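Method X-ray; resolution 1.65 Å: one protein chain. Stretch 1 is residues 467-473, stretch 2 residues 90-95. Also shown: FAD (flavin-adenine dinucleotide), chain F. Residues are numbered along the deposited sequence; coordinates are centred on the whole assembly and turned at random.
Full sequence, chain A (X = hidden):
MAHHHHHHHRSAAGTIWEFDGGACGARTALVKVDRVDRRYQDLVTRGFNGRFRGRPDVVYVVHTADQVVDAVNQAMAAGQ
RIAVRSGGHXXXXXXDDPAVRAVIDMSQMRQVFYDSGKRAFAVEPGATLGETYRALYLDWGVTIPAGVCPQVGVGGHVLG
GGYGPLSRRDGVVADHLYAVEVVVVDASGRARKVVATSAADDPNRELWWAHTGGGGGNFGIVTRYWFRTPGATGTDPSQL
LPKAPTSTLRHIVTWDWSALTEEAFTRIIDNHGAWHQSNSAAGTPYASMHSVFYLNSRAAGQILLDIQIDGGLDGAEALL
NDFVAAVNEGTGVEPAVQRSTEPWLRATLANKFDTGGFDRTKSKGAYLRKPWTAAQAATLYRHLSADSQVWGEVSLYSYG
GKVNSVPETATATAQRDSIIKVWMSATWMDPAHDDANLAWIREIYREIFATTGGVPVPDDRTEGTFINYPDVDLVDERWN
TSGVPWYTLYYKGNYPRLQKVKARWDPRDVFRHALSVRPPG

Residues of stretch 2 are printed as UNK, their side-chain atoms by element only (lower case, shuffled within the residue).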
# COMPACT_ATOMS: atom_id res chain seq x y z
N ILE A 467 -6.26 -2.77 -2.49
CA ILE A 467 -7.02 -2.44 -1.30
C ILE A 467 -6.44 -1.30 -0.48
O ILE A 467 -7.17 -0.52 0.14
CB ILE A 467 -7.22 -3.65 -0.35
CG1 ILE A 467 -5.94 -4.06 0.36
CG2 ILE A 467 -7.85 -4.81 -1.08
CD1 ILE A 467 -5.47 -5.45 0.04
N ASN A 468 -5.11 -1.11 -0.44
CA ASN A 468 -4.54 -0.03 0.36
C ASN A 468 -4.66 1.33 -0.32
O ASN A 468 -4.14 2.36 0.14
CB ASN A 468 -3.07 -0.34 0.65
CG ASN A 468 -2.87 -1.11 1.94
OD1 ASN A 468 -3.81 -1.60 2.57
ND2 ASN A 468 -1.61 -1.20 2.33
N TYR A 469 -5.38 1.33 -1.43
CA TYR A 469 -5.86 2.46 -2.17
C TYR A 469 -7.39 2.48 -2.15
O TYR A 469 -8.01 2.29 -3.20
CB TYR A 469 -5.42 2.41 -3.63
CG TYR A 469 -3.94 2.41 -3.93
CD1 TYR A 469 -3.53 2.17 -5.24
CD2 TYR A 469 -2.97 2.64 -2.97
CE1 TYR A 469 -2.20 2.16 -5.59
CE2 TYR A 469 -1.62 2.62 -3.31
CZ TYR A 469 -1.25 2.38 -4.61
OH TYR A 469 0.07 2.37 -4.98
N PRO A 470 -8.01 2.68 -0.99
CA PRO A 470 -9.48 2.72 -0.96
C PRO A 470 -10.01 3.90 -1.77
O PRO A 470 -9.39 4.96 -1.68
CB PRO A 470 -9.79 2.97 0.52
CG PRO A 470 -8.57 3.71 0.98
CD PRO A 470 -7.47 2.90 0.35
N ASP A 471 -11.10 3.66 -2.50
CA ASP A 471 -11.78 4.72 -3.24
C ASP A 471 -13.30 4.51 -3.15
O ASP A 471 -13.83 3.64 -3.81
CB ASP A 471 -11.34 4.75 -4.69
CG ASP A 471 -12.02 5.83 -5.51
OD1 ASP A 471 -12.40 6.86 -4.95
OD2 ASP A 471 -12.20 5.62 -6.73
N VAL A 472 -13.93 5.31 -2.31
CA VAL A 472 -15.35 5.01 -2.04
C VAL A 472 -16.22 5.43 -3.21
O VAL A 472 -17.41 5.14 -3.30
CB VAL A 472 -15.72 5.64 -0.68
CG1 VAL A 472 -16.16 7.08 -0.84
CG2 VAL A 472 -16.77 4.76 -0.00
N ASP A 473 -15.63 6.11 -4.19
CA ASP A 473 -16.28 6.40 -5.46
C ASP A 473 -16.56 5.10 -6.20
O ASP A 473 -17.40 5.07 -7.11
CB ASP A 473 -15.41 7.31 -6.33
CG ASP A 473 -15.23 8.68 -5.70
OD1 ASP A 473 -14.17 9.32 -5.90
OD2 ASP A 473 -16.17 9.12 -5.01
N UNK A 90 -4.30 5.73 6.34
CA UNK A 90 -5.51 5.47 5.57
C UNK A 90 -5.92 6.60 4.62
O UNK A 90 -6.34 7.67 5.07
c UNK A 90 -6.69 5.24 6.54
s UNK A 90 -7.97 4.21 5.76
N UNK A 91 -5.78 6.39 3.31
CA UNK A 91 -6.06 7.51 2.38
C UNK A 91 -7.48 8.03 2.47
O UNK A 91 -7.76 9.19 2.15
c UNK A 91 -4.32 6.95 0.58
c UNK A 91 -2.49 5.73 -0.38
c UNK A 91 -1.65 6.77 -0.03
c UNK A 91 -3.47 7.99 0.92
c UNK A 91 -3.84 5.83 -0.07
c UNK A 91 -5.80 7.07 0.93
c UNK A 91 -2.12 7.89 0.63
N UNK A 92 -8.43 7.18 2.89
CA UNK A 92 -9.83 7.59 2.94
C UNK A 92 -10.29 7.92 4.36
O UNK A 92 -11.45 8.20 4.64
c UNK A 92 -10.65 6.51 0.80
c UNK A 92 -10.70 6.50 2.32
c UNK A 92 -11.62 7.55 0.23
o UNK A 92 -12.09 7.36 -0.90
o UNK A 92 -11.87 8.56 0.93
N UNK A 93 -9.34 7.92 5.31
CA UNK A 93 -9.63 8.36 6.65
C UNK A 93 -10.82 7.69 7.32
O UNK A 93 -11.51 8.32 8.11
N UNK A 94 -11.05 6.44 6.98
CA UNK A 94 -12.06 5.55 7.52
C UNK A 94 -12.11 5.56 9.04
O UNK A 94 -13.21 5.53 9.60
c UNK A 94 -11.79 4.13 7.03
c UNK A 94 -12.90 4.60 4.81
c UNK A 94 -12.03 3.84 5.57
c UNK A 94 -11.40 2.78 4.96
c UNK A 94 -11.63 2.47 3.63
c UNK A 94 -13.13 4.32 3.48
c UNK A 94 -12.50 3.24 2.88
N UNK A 95 -10.96 5.56 9.70
CA UNK A 95 -10.88 5.50 11.16
C UNK A 95 -11.50 6.73 11.80
O UNK A 95 -12.06 6.68 12.90
c UNK A 95 -9.40 5.33 11.60
c UNK A 95 -8.91 3.96 11.15
c UNK A 95 -9.22 5.53 13.10
PA FAD F . -4.12 3.17 9.51
O1A FAD F . -4.96 4.26 9.19
O2A FAD F . -3.87 3.10 10.95
O5B FAD F . -4.73 1.82 8.99
C5B FAD F . -5.20 1.66 7.71
C4B FAD F . -6.25 0.56 7.67
O4B FAD F . -5.80 -0.55 8.40
C3B FAD F . -7.54 0.99 8.39
O3B FAD F . -8.64 0.32 7.88
C2B FAD F . -7.31 0.53 9.82
O2B FAD F . -8.47 0.34 10.58
C1B FAD F . -6.54 -0.74 9.55
N9A FAD F . -5.73 -1.19 10.70
C8A FAD F . -4.82 -0.48 11.38
N7A FAD F . -4.28 -1.21 12.34
C5A FAD F . -4.86 -2.41 12.29
C6A FAD F . -4.69 -3.58 13.03
N6A FAD F . -3.78 -3.60 13.92
N1A FAD F . -5.40 -4.65 12.73
C2A FAD F . -6.24 -4.59 11.73
N3A FAD F . -6.42 -3.51 10.99
C4A FAD F . -5.76 -2.43 11.26
N1 FAD F . 1.38 1.23 0.42
C2 FAD F . 2.11 0.32 -0.30
O2 FAD F . 1.75 -0.74 -0.56
N3 FAD F . 3.35 0.71 -0.73
C4 FAD F . 3.87 1.96 -0.46
O4 FAD F . 5.00 2.21 -0.78
C4X FAD F . 3.12 2.86 0.29
N5 FAD F . 3.57 4.12 0.57
C5X FAD F . 2.86 4.97 1.36
C6 FAD F . 3.39 6.22 1.70
C7 FAD F . 2.64 7.09 2.45
C7M FAD F . 3.31 8.35 2.88
C8 FAD F . 1.39 6.70 2.96
C8M FAD F . 0.73 7.54 4.03
C9 FAD F . 0.92 5.46 2.61
C9A FAD F . 1.60 4.59 1.79
N10 FAD F . 1.09 3.35 1.44
C10 FAD F . 1.86 2.48 0.74
C1' FAD F . -0.38 3.12 1.38
C2' FAD F . -1.03 2.59 2.66
O2' FAD F . -1.80 3.47 3.41
C3' FAD F . -0.08 1.88 3.60
O3' FAD F . 0.59 0.84 2.96
C4' FAD F . -0.96 1.52 4.83
O4' FAD F . -2.31 1.45 4.60
C5' FAD F . -0.84 2.35 6.09
O5' FAD F . -1.51 1.72 7.14
P FAD F . -1.50 2.47 8.51
O1P FAD F . -1.38 1.56 9.59
O2P FAD F . -0.48 3.42 8.47
O3P FAD F . -2.83 3.33 8.60
O HOH W 1 -4.64 3.83 2.22

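At position 90 the side chain consists of one carbon followed by a single sulfur, with no branch. A carbon ending in sulfur can only be cysteine, so this is Cys-90. Its side chain keeps 4.8 Å or more from stretch 1, and its contribution is made by the backbone: N of Cys-90 donates a hydrogen bond to O1A of FAD (3.3 Å), while its O accepts one from the backbone N of position 93 (3.0 Å), closing a type I beta turn.

Position 91 carries seven carbons, a CB and a six-membered ring without any heteroatom. The CA-to-CB bond points toward stretch 1, and one ring carbon lies 3.5 Å from O of Asn-468 and another 4.1 Å from CD2 of Tyr-469. An all-carbon ring on a single CB, with no hydroxyl oxygen, identifies Phe-91. The Tyr-469 contact, through CE1 of Phe-91, falls at the edge of the phenylalanine ring, near its plane. The same CE1 approaches C1' of FAD at 3.8 Å, so the ring packs against both protein and cofactor.

At position 92 three carbons run in an unbranched chain, and the third carries two oxygens. One oxygen lies 3.1 Å from N of Val-472. A carboxylate on a two-carbon spacer is glutamate, Glu-92. Its chi1 and chi2 are both m, and the chain folds across Pro-470, with CG of Glu-92 3.5 Å from CG of Pro-470. The carboxylate reaches the backbone of Val-472, whose N donates to OE1 of Glu-92 with an N-H...O angle of 165°.

Position 93 has no side-chain atoms and is therefore Gly-93. It does not touch stretch 1. Its phi of 53° is a value that favours glycine, and it sits at the last position of the turn.

Seven carbons again appear at position 94, one followed by a six-membered ring with no oxygen, the pattern of phenylalanine. The far end of the ring rests on the proline of stretch 1: CZ of Phe-94 is 3.6 Å from CB of Pro-470.

Position 95 bears three carbons, a CB carrying two methyls, and is Val-95. It is out of reach of stretch 1, but its CG2 comes within 3.7 Å of O2B of FAD.

The contact buries 320 Å² in all and centres on Pro-470, which meets Phe-91, Glu-92 and Phe-94. This apolar packing is joined by one direct hydrogen bond, from Val-472 to Glu-92, a nearly straight one; OD1 of Asp-471 also lies 4.1 Å from OE1 of Glu-92, a proximity of like charges, and OE1 is hydrogen-bonded elsewhere in the structure as well. At the other end a water bridges the stretches, accepting from N of Phe-91 (3.0 Å to the water O) and donating to O of Asn-468 (2.6 Å to the water O); it also hydrogen-bonds O2' of FAD, tying the cofactor into the junction.

Stretch 2 90-95: CFEGFV
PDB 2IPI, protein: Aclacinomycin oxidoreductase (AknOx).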